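Side-chain contacts in acyl-CoA dehydrogenase (Thermus thermophilus, PDB 2Z1Q), which probably catalyses the FAD-dependent oxidation of a 2,3-saturated acyl-CoA to the 2,3-dehydroacyl-CoA, passing the electrons to an acceptor: residues Glu26-Asp29 and Glu30-Glu34; Ile35-Thr38 and Thr39-Phe42; His448-Gln451 and Asn452-Leu456; Ala491-Ser494 and Ala495-Ala499. One frame throughout, in Å; residues are numbered along the deposited sequence.

Interaction 1: residues Glu26-Asp29 and Glu30-Glu34; sequences EDFD and ESVKE
Val32 lays its CG1 methyl over one face of the Phe28 ring, and this CH-pi contact is the tight, apolar part of the turn. The methyl stands 3.9 Å above the ring plane and only 19° off the normal through the centroid, yet nearer the attached end of the ring, with Val32 CG1 4.0 Å from Phe28 CG. Phe28 holds its CG opposite its own carbonyl carbon (chi1 -73°), which turns the ring inward toward helix 90-99, where Val91 and Val95 touch it; Tyr321 adds an edge-to-face partner. Between the buried face and the outer one sits the N-cap of helix 30-54, supplied by Asp29. Its backbone O takes a nearly straight hydrogen bond from Lys33 N (3.2 Å, 166°) and a weak one from Val32 N. Its carboxylate turns back over the first helical turn, with OD1 capping Ser31 N and more weakly Val32 N, although OD1 is modelled too close to Ser31 CB for its exact place to be trusted. Trimming Val32 to an alanine would probably leave that face of the Phe28 ring without its methyl and open a gap beside Val95. The outer side faces solvent: the exposed Lys33 lays its aliphatic stem along the turn, its CG 3.8 Å from Phe28 CB, while the exposed Glu30 side chain points away from Asp29.

Interaction 2: residues Ile35-Thr38 and Thr39-Phe42; sequences IART and TRTF
Thr39 begins the second half by bonding twice to one acceptor, Ile35 O: its backbone N comes in at 2.9 Å, and its OG1 reaches the same oxygen from above the carbonyl plane at 3.2 Å. The hydroxyl can do so because it lies beside its own backbone N (chi1 -62°), facing back down the helix. Arg40 follows, its N bonded to Ala36 O. Its side chain bends at chi3 and doubles back, setting one face of the guanidinium over Arg37 CA, while NH2 sits over a face of the Arg37 guanidinium. The two planes stand almost perpendicular, 85° apart. Arg37 NE and Arg40 NH2 are like charges 4.3 Å apart; a water accepts from Arg37 NH1 at 2.8 Å and weakly from Arg40 NH2, and Arg37 NH2 has its salt bridge with Glu34. Thr41 repeats the threonine pattern: N and OG1 approach Arg37 O from opposite faces of its plane, each at 2.9 Å. Phe42 N bonds to Thr38 O, and its ring swings away to pack on Lys68 and Ala69 of helix 62-71. Threonine hydroxyls returning to the carbonyl four residues back are a familiar feature of alpha-helices, here helix 30-54 of the N-terminal helical domain of an acyl-CoA dehydrogenase.

Interaction 3: residues His448-Gln451 and Asn452-Leu456; sequences HQVQ and NLKKL
Asn452 N to His448 O (2.9 Å), Leu453 N to Gln449 O and Lys455 N to Gln451 O form regular i to i+4 bonds, with Lys454 N to Val450 O a weaker rung at 3.3 Å. These residues make up about two and a half turns of helix 445-468, in the additional C-terminal helical region found in the longer acyl-CoA dehydrogenases, packed against helices 476-502 and 505-528. On one flank His448 and Asn452 meet obliquely: the amide places OD1 over a face of the imidazole, 3.6 Å from His448 CE1, with the two planes 67° apart. His448 NE2 and Asn452 ND2 come within 3.5 Å, and Leu548 lies on Asn452. The other flank belongs to Gln451 and Lys454, which run side by side in the same direction. Gln451 bends at chi2 (-56°), which brings its amide alongside the lysine chain, extended beyond CG. Val450 CG1 backs that chain, 3.8 Å from Lys454 CE. The buried ammonium is gripped by several acceptors: its salt bridge is with Glu493 of helix 476-502, and Trp14 O takes another bond. Within the turn, Lys454 NZ gives its hydrogen to Gln451 OE1 at 2.8 Å, approaching well off the carbonyl direction, at a C=O...N angle of 117°.

Interaction 4: residues Ala491-Ser494 and Ala495-Ala499; sequences AAES and ALLRA
Ala495 N and Ser494 OG both approach Ala491 O from the same face of its flat carbonyl group, tilted 26° and 34° out of the plane. The amide bond is 2.8 Å long, the hydroxyl bond 2.9 Å, so this one oxygen carries two donors. Ala495 CB crowds in as well, 3.2 Å from Ala491 O. Ser494 gets its hydroxyl there by placing OG between its own backbone N and carbonyl carbon (chi1 74°), which points it back along the helix. An alanine in place of Ser494 would probably leave Ala491 O with Ala495 N as its remaining donor in this turn and open a small gap against Ala319. The turn belongs to helix 476-502, part of the additional C-terminal helical region of the longer acyl-CoA dehydrogenases; it packs on helix 300-331 of the usual core and on helices 445-468 and 505-528. Next along, Leu496 N bonds to Ala492 O at 2.7 Å, and Leu497 N meets Glu493 O at 2.9 Å in an almost straight line. Glu493 and Leu497 lie side by side, pointing the same way, with Glu493 CG 3.9 Å from Leu497 CD1. Beyond that apolar touch, the buried Glu493 carboxylate is shared out, OE1 to Lys454 and OE2 to Arg322. Arg498 leaves the turn with its chain extended, its CB 3.5 Å from Ser494 O, and its guanidinium pairs with Glu26 through NE and with Glu317 through NH2.

How the interactions relate
From the N terminus the four contacts come in series; each joins adjoining halves of one stretch, so none closes a long loop and none nests in or crosses another. Interaction 1 opens helix 30-54 and interaction 2 continues it, their centres 12 Å apart. Interactions 3 and 4 lie on two successive helices, 445-468 and 476-502, which pack together through Val450 with Leu496 and a salt bridge of Lys454 NZ to Glu493 OE1 (2.5 Å). The distant parts of the chain are tied by Glu26 OE1 and Arg498 NE, 2.6 Å apart, which link interaction 1 to interaction 4. Interactions 2 and 3 remain far apart, about 29 Å between nearest atoms.

Interaction 1: residues Glu26-Asp29 and Glu30-Glu34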
loop_
_atom_site.group_PDB
_atom_site.type_symbol
_atom_site.label_atom_id
_atom_site.label_comp_id
_atom_site.label_asym_id
_atom_site.label_seq_id
_atom_site.Cartn_x
_atom_site.Cartn_y
_atom_site.Cartn_z
ATOM N N GLU B 26 19.599 21.724 -7.038
ATOM C CA GLU B 26 20.546 22.756 -6.628
ATOM C C GLU B 26 20.903 23.686 -7.789
ATOM O O GLU B 26 21.734 24.582 -7.643
ATOM C CB GLU B 26 21.815 22.136 -6.019
ATOM C CG GLU B 26 22.209 20.791 -6.588
ATOM C CD GLU B 26 21.344 19.638 -6.091
ATOM O OE1 GLU B 26 21.258 18.632 -6.820
ATOM O OE2 GLU B 26 20.767 19.722 -4.977
ATOM N N ASP B 27 20.267 23.479 -8.941
ATOM C CA ASP B 27 20.503 24.342 -10.099
ATOM C C ASP B 27 19.374 25.365 -10.213
ATOM O O ASP B 27 19.274 26.073 -11.210
ATOM C CB ASP B 27 20.553 23.531 -11.391
ATOM C CG ASP B 27 21.851 22.783 -11.570
ATOM O OD1 ASP B 27 21.806 21.670 -12.126
ATOM O OD2 ASP B 27 22.915 23.306 -11.173
ATOM N N PHE B 28 18.522 25.423 -9.194
ATOM C CA PHE B 28 17.394 26.355 -9.177
ATOM C C PHE B 28 17.904 27.793 -9.084
ATOM O O PHE B 28 18.617 28.134 -8.144
ATOM C CB PHE B 28 16.481 26.062 -7.968
ATOM C CG PHE B 28 15.643 24.801 -8.104
ATOM C CD1 PHE B 28 15.049 24.224 -6.983
ATOM C CD2 PHE B 28 15.429 24.207 -9.349
ATOM C CE1 PHE B 28 14.253 23.070 -7.100
ATOM C CE2 PHE B 28 14.641 23.060 -9.474
ATOM C CZ PHE B 28 14.052 22.491 -8.348
ATOM N N ASP B 29 17.558 28.639 -10.050
ATOM C CA ASP B 29 18.007 30.027 -9.976
ATOM C C ASP B 29 17.120 30.721 -8.947
ATOM O O ASP B 29 16.020 30.252 -8.656
ATOM C CB ASP B 29 17.911 30.724 -11.338
ATOM C CG ASP B 29 16.490 31.060 -11.728
ATOM O OD1 ASP B 29 15.860 31.866 -11.015
ATOM O OD2 ASP B 29 16.009 30.525 -12.748
ATOM N N GLU B 30 17.604 31.824 -8.392
ATOM C CA GLU B 30 16.876 32.567 -7.369
ATOM C C GLU B 30 15.388 32.787 -7.612
ATOM O O GLU B 30 14.598 32.832 -6.669
ATOM C CB GLU B 30 17.572 33.909 -7.123
ATOM C CG GLU B 30 18.364 33.906 -5.843
ATOM C CD GLU B 30 17.458 33.820 -4.628
ATOM O OE1 GLU B 30 17.832 33.147 -3.642
ATOM O OE2 GLU B 30 16.369 34.437 -4.662
ATOM N N SER B 31 15.014 32.929 -8.876
ATOM C CA SER B 31 13.621 33.130 -9.241
ATOM C C SER B 31 12.769 31.938 -8.796
ATOM O O SER B 31 11.686 32.114 -8.227
ATOM C CB SER B 31 13.511 33.315 -10.750
ATOM O OG SER B 31 12.469 32.522 -11.281
ATOM N N VAL B 32 13.264 30.730 -9.060
ATOM C CA VAL B 32 12.558 29.511 -8.685
ATOM C C VAL B 32 12.541 29.381 -7.161
ATOM O O VAL B 32 11.512 29.075 -6.559
ATOM C CB VAL B 32 13.245 28.251 -9.304
ATOM C CG1 VAL B 32 12.463 26.986 -8.956
ATOM C CG2 VAL B 32 13.346 28.403 -10.816
ATOM N N LYS B 33 13.685 29.625 -6.534
ATOM C CA LYS B 33 13.787 29.517 -5.087
ATOM C C LYS B 33 12.877 30.526 -4.406
ATOM O O LYS B 33 12.525 30.368 -3.237
ATOM C CB LYS B 33 15.237 29.722 -4.658
ATOM C CG LYS B 33 16.175 28.713 -5.296
ATOM C CD LYS B 33 17.635 29.144 -5.259
ATOM C CE LYS B 33 18.210 29.144 -3.856
ATOM N NZ LYS B 33 19.669 29.466 -3.890
ATOM N N GLU B 34 12.491 31.553 -5.156
ATOM C CA GLU B 34 11.623 32.606 -4.650
ATOM C C GLU B 34 10.173 32.141 -4.591
ATOM O O GLU B 34 9.552 32.121 -3.526
ATOM C CB GLU B 34 11.711 33.842 -5.549
ATOM C CG GLU B 34 12.252 35.085 -4.874
ATOM C CD GLU B 34 11.515 35.411 -3.591
ATOM O OE1 GLU B 34 11.748 34.708 -2.584
ATOM O OE2 GLU B 34 10.708 36.366 -3.592
#

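Interaction 2: residues Ile35-Thr38 and Thr39-Phe42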
loop_
_atom_site.group_PDB
_atom_site.type_symbol
_atom_site.label_atom_id
_atom_site.label_comp_id
_atom_site.label_asym_id
_atom_site.label_seq_id
_atom_site.Cartn_x
_atom_site.Cartn_y
_atom_site.Cartn_z
ATOM N N ILE B 35 9.631 31.772 -5.743
ATOM C CA ILE B 35 8.253 31.326 -5.792
ATOM C C ILE B 35 8.034 30.128 -4.870
ATOM O O ILE B 35 6.989 30.013 -4.226
ATOM C CB ILE B 35 7.839 30.981 -7.230
ATOM C CG1 ILE B 35 8.096 32.196 -8.132
ATOM C CG2 ILE B 35 6.371 30.600 -7.265
ATOM C CD1 ILE B 35 7.491 32.102 -9.523
ATOM N N ALA B 36 9.027 29.248 -4.788
ATOM C CA ALA B 36 8.925 28.082 -3.922
ATOM C C ALA B 36 8.671 28.539 -2.491
ATOM O O ALA B 36 7.835 27.975 -1.783
ATOM C CB ALA B 36 10.203 27.258 -3.989
ATOM N N ARG B 37 9.396 29.566 -2.070
ATOM C CA ARG B 37 9.249 30.087 -0.721
ATOM C C ARG B 37 7.848 30.693 -0.532
ATOM O O ARG B 37 7.226 30.526 0.518
ATOM C CB ARG B 37 10.340 31.120 -0.453
ATOM C CG ARG B 37 10.561 31.439 1.008
ATOM C CD ARG B 37 11.855 32.220 1.226
ATOM N NE ARG B 37 13.045 31.485 0.789
ATOM C CZ ARG B 37 13.682 31.698 -0.360
ATOM N NH1 ARG B 37 14.757 30.977 -0.666
ATOM N NH2 ARG B 37 13.252 32.627 -1.203
ATOM N N THR B 38 7.359 31.375 -1.564
ATOM C CA THR B 38 6.030 31.993 -1.535
ATOM C C THR B 38 4.981 30.907 -1.312
ATOM O O THR B 38 4.089 31.042 -0.475
ATOM C CB THR B 38 5.717 32.715 -2.874
ATOM O OG1 THR B 38 6.629 33.805 -3.055
ATOM C CG2 THR B 38 4.293 33.248 -2.877
ATOM N N THR B 39 5.104 29.827 -2.073
ATOM C CA THR B 39 4.187 28.703 -1.967
ATOM C C THR B 39 4.240 28.108 -0.565
ATOM O O THR B 39 3.200 27.863 0.051
ATOM C CB THR B 39 4.520 27.632 -3.023
ATOM O OG1 THR B 39 4.353 28.194 -4.334
ATOM C CG2 THR B 39 3.615 26.426 -2.877
ATOM N N ARG B 40 5.445 27.883 -0.050
ATOM C CA ARG B 40 5.593 27.332 1.291
ATOM C C ARG B 40 4.891 28.222 2.321
ATOM O O ARG B 40 4.288 27.719 3.277
ATOM C CB ARG B 40 7.074 27.182 1.650
ATOM C CG ARG B 40 7.704 25.848 1.221
ATOM C CD ARG B 40 9.205 25.781 1.535
ATOM N NE ARG B 40 10.038 26.302 0.447
ATOM C CZ ARG B 40 11.044 27.159 0.613
ATOM N NH1 ARG B 40 11.349 27.606 1.827
ATOM N NH2 ARG B 40 11.750 27.576 -0.433
ATOM N N THR B 41 4.960 29.536 2.117
ATOM C CA THR B 41 4.333 30.480 3.034
ATOM C C THR B 41 2.813 30.400 2.893
ATOM O O THR B 41 2.084 30.344 3.882
ATOM C CB THR B 41 4.800 31.922 2.752
ATOM O OG1 THR B 41 6.230 31.969 2.773
ATOM C CG2 THR B 41 4.257 32.879 3.806
ATOM N N PHE B 42 2.355 30.397 1.647
ATOM C CA PHE B 42 0.936 30.300 1.327
ATOM C C PHE B 42 0.297 29.078 1.982
ATOM O O PHE B 42 -0.826 29.146 2.480
ATOM C CB PHE B 42 0.765 30.199 -0.189
ATOM C CG PHE B 42 -0.658 29.985 -0.628
ATOM C CD1 PHE B 42 -1.630 30.945 -0.373
ATOM C CD2 PHE B 42 -1.021 28.828 -1.319
ATOM C CE1 PHE B 42 -2.938 30.764 -0.799
ATOM C CE2 PHE B 42 -2.332 28.641 -1.751
ATOM C CZ PHE B 42 -3.291 29.615 -1.489
HETATM O O HOH W 1 14.829 28.545 0.741
#

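Interaction 3: residues His448-Gln451 and Asn452-Leu456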
loop_
_atom_site.group_PDB
_atom_site.type_symbol
_atom_site.label_atom_id
_atom_site.label_comp_id
_atom_site.label_asym_id
_atom_site.label_seq_id
_atom_site.Cartn_x
_atom_site.Cartn_y
_atom_site.Cartn_z
ATOM N N HIS B 448 28.230 2.257 -15.390
ATOM C CA HIS B 448 28.247 1.190 -16.377
ATOM C C HIS B 448 27.013 0.299 -16.211
ATOM O O HIS B 448 26.381 -0.094 -17.187
ATOM C CB HIS B 448 29.508 0.335 -16.225
ATOM C CG HIS B 448 29.559 -0.826 -17.170
ATOM N ND1 HIS B 448 29.975 -2.081 -16.786
ATOM C CD2 HIS B 448 29.240 -0.921 -18.483
ATOM C CE1 HIS B 448 29.908 -2.902 -17.821
ATOM N NE2 HIS B 448 29.465 -2.223 -18.863
ATOM N N GLN B 449 26.686 -0.024 -14.966
ATOM C CA GLN B 449 25.525 -0.862 -14.680
ATOM C C GLN B 449 24.279 -0.163 -15.217
ATOM O O GLN B 449 23.349 -0.805 -15.714
ATOM C CB GLN B 449 25.424 -1.096 -13.172
ATOM C CG GLN B 449 26.727 -1.596 -12.568
ATOM C CD GLN B 449 26.666 -1.747 -11.067
ATOM O OE1 GLN B 449 26.118 -0.895 -10.371
ATOM N NE2 GLN B 449 27.236 -2.831 -10.556
ATOM N N VAL B 450 24.279 1.162 -15.136
ATOM C CA VAL B 450 23.168 1.951 -15.643
ATOM C C VAL B 450 23.071 1.744 -17.145
ATOM O O VAL B 450 21.980 1.597 -17.696
ATOM C CB VAL B 450 23.367 3.448 -15.321
ATOM C CG1 VAL B 450 22.546 4.313 -16.266
ATOM C CG2 VAL B 450 22.965 3.701 -13.880
ATOM N N GLN B 451 24.214 1.711 -17.815
ATOM C CA GLN B 451 24.201 1.507 -19.251
ATOM C C GLN B 451 23.690 0.120 -19.596
ATOM O O GLN B 451 22.971 -0.046 -20.579
ATOM C CB GLN B 451 25.600 1.709 -19.840
ATOM C CG GLN B 451 26.118 3.122 -19.659
ATOM C CD GLN B 451 25.179 4.171 -20.236
ATOM O OE1 GLN B 451 24.655 5.018 -19.512
ATOM N NE2 GLN B 451 24.964 4.119 -21.547
ATOM N N ASN B 452 24.060 -0.874 -18.793
ATOM C CA ASN B 452 23.614 -2.243 -19.049
ATOM C C ASN B 452 22.087 -2.364 -18.913
ATOM O O ASN B 452 21.453 -3.091 -19.677
ATOM C CB ASN B 452 24.333 -3.230 -18.115
ATOM C CG ASN B 452 25.772 -3.552 -18.570
ATOM O OD1 ASN B 452 26.522 -4.226 -17.852
ATOM N ND2 ASN B 452 26.152 -3.081 -19.760
ATOM N N LEU B 453 21.499 -1.647 -17.958
ATOM C CA LEU B 453 20.048 -1.665 -17.778
ATOM C C LEU B 453 19.422 -1.224 -19.087
ATOM O O LEU B 453 18.490 -1.859 -19.576
ATOM C CB LEU B 453 19.618 -0.714 -16.648
ATOM C CG LEU B 453 20.033 -1.140 -15.239
ATOM C CD1 LEU B 453 19.649 -0.086 -14.221
ATOM C CD2 LEU B 453 19.372 -2.466 -14.911
ATOM N N LYS B 454 19.961 -0.152 -19.671
ATOM C CA LYS B 454 19.456 0.356 -20.946
ATOM C C LYS B 454 19.540 -0.750 -21.982
ATOM O O LYS B 454 18.615 -0.950 -22.764
ATOM C CB LYS B 454 20.275 1.547 -21.420
ATOM C CG LYS B 454 20.428 2.618 -20.370
ATOM C CD LYS B 454 21.226 3.788 -20.896
ATOM C CE LYS B 454 21.401 4.830 -19.816
ATOM N NZ LYS B 454 22.159 6.000 -20.336
ATOM N N LYS B 455 20.661 -1.459 -21.985
ATOM C CA LYS B 455 20.839 -2.561 -22.924
ATOM C C LYS B 455 19.828 -3.665 -22.616
ATOM O O LYS B 455 19.246 -4.250 -23.532
ATOM C CB LYS B 455 22.261 -3.137 -22.831
ATOM C CG LYS B 455 23.359 -2.188 -23.286
ATOM C CD LYS B 455 24.727 -2.863 -23.248
ATOM C CE LYS B 455 25.804 -1.955 -23.839
ATOM N NZ LYS B 455 26.019 -0.722 -23.033
ATOM N N LEU B 456 19.620 -3.947 -21.331
ATOM C CA LEU B 456 18.684 -4.996 -20.925
ATOM C C LEU B 456 17.309 -4.737 -21.526
ATOM O O LEU B 456 16.697 -5.633 -22.114
ATOM C CB LEU B 456 18.574 -5.069 -19.392
ATOM C CG LEU B 456 17.640 -6.150 -18.817
ATOM C CD1 LEU B 456 18.161 -7.538 -19.173
ATOM C CD2 LEU B 456 17.550 -5.998 -17.305
#

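Interaction 4: residues Ala491-Ser494 and Ala495-Ala499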
loop_
_atom_site.group_PDB
_atom_site.type_symbol
_atom_site.label_atom_id
_atom_site.label_comp_id
_atom_site.label_asym_id
_atom_site.label_seq_id
_atom_site.Cartn_x
_atom_site.Cartn_y
_atom_site.Cartn_z
ATOM N N ALA B 491 15.782 6.756 -13.648
ATOM C CA ALA B 491 15.867 7.196 -12.257
ATOM C C ALA B 491 17.264 7.022 -11.666
ATOM O O ALA B 491 17.802 7.947 -11.063
ATOM C CB ALA B 491 14.855 6.440 -11.401
ATOM N N ALA B 492 17.843 5.835 -11.832
ATOM C CA ALA B 492 19.172 5.571 -11.276
ATOM C C ALA B 492 20.205 6.500 -11.874
ATOM O O ALA B 492 20.992 7.113 -11.163
ATOM C CB ALA B 492 19.579 4.113 -11.519
ATOM N N GLU B 493 20.184 6.597 -13.193
ATOM C CA GLU B 493 21.119 7.449 -13.900
ATOM C C GLU B 493 20.968 8.888 -13.441
ATOM O O GLU B 493 21.944 9.533 -13.063
ATOM C CB GLU B 493 20.884 7.349 -15.407
ATOM C CG GLU B 493 21.701 8.343 -16.215
ATOM C CD GLU B 493 21.582 8.116 -17.708
ATOM O OE1 GLU B 493 22.452 7.423 -18.275
ATOM O OE2 GLU B 493 20.611 8.616 -18.311
ATOM N N SER B 494 19.737 9.385 -13.464
ATOM C CA SER B 494 19.490 10.750 -13.051
ATOM C C SER B 494 19.917 10.936 -11.593
ATOM O O SER B 494 20.341 12.022 -11.198
ATOM C CB SER B 494 18.012 11.102 -13.258
ATOM O OG SER B 494 17.187 10.480 -12.291
ATOM N N ALA B 495 19.838 9.876 -10.794
ATOM C CA ALA B 495 20.236 9.971 -9.393
ATOM C C ALA B 495 21.765 9.949 -9.237
ATOM O O ALA B 495 22.317 10.640 -8.374
ATOM C CB ALA B 495 19.639 8.836 -8.603
ATOM N N LEU B 496 22.427 9.146 -10.070
ATOM C CA LEU B 496 23.885 9.010 -10.018
ATOM C C LEU B 496 24.612 10.243 -10.534
ATOM O O LEU B 496 25.544 10.729 -9.900
ATOM C CB LEU B 496 24.325 7.776 -10.814
ATOM C CG LEU B 496 24.728 6.540 -9.998
ATOM C CD1 LEU B 496 24.561 5.284 -10.839
ATOM C CD2 LEU B 496 26.172 6.687 -9.518
ATOM N N LEU B 497 24.184 10.743 -11.687
ATOM C CA LEU B 497 24.815 11.924 -12.262
ATOM C C LEU B 497 24.701 13.120 -11.331
ATOM O O LEU B 497 25.597 13.958 -11.286
ATOM C CB LEU B 497 24.186 12.256 -13.615
ATOM C CG LEU B 497 24.387 11.202 -14.707
ATOM C CD1 LEU B 497 23.721 11.650 -15.992
ATOM C CD2 LEU B 497 25.869 10.978 -14.933
ATOM N N ARG B 498 23.606 13.205 -10.583
ATOM C CA ARG B 498 23.426 14.322 -9.662
ATOM C C ARG B 498 24.318 14.133 -8.434
ATOM O O ARG B 498 24.872 15.100 -7.911
ATOM C CB ARG B 498 21.954 14.450 -9.240
ATOM C CG ARG B 498 21.679 15.478 -8.126
ATOM C CD ARG B 498 20.206 15.485 -7.705
ATOM N NE ARG B 498 19.952 16.349 -6.548
ATOM C CZ ARG B 498 18.795 16.411 -5.889
ATOM N NH1 ARG B 498 18.672 17.234 -4.851
ATOM N NH2 ARG B 498 17.762 15.654 -6.255
ATOM N N ALA B 499 24.462 12.890 -7.983
ATOM C CA ALA B 499 25.283 12.601 -6.816
ATOM C C ALA B 499 26.749 13.019 -7.030
ATOM O O ALA B 499 27.437 13.401 -6.082
ATOM C CB ALA B 499 25.211 11.118 -6.475
#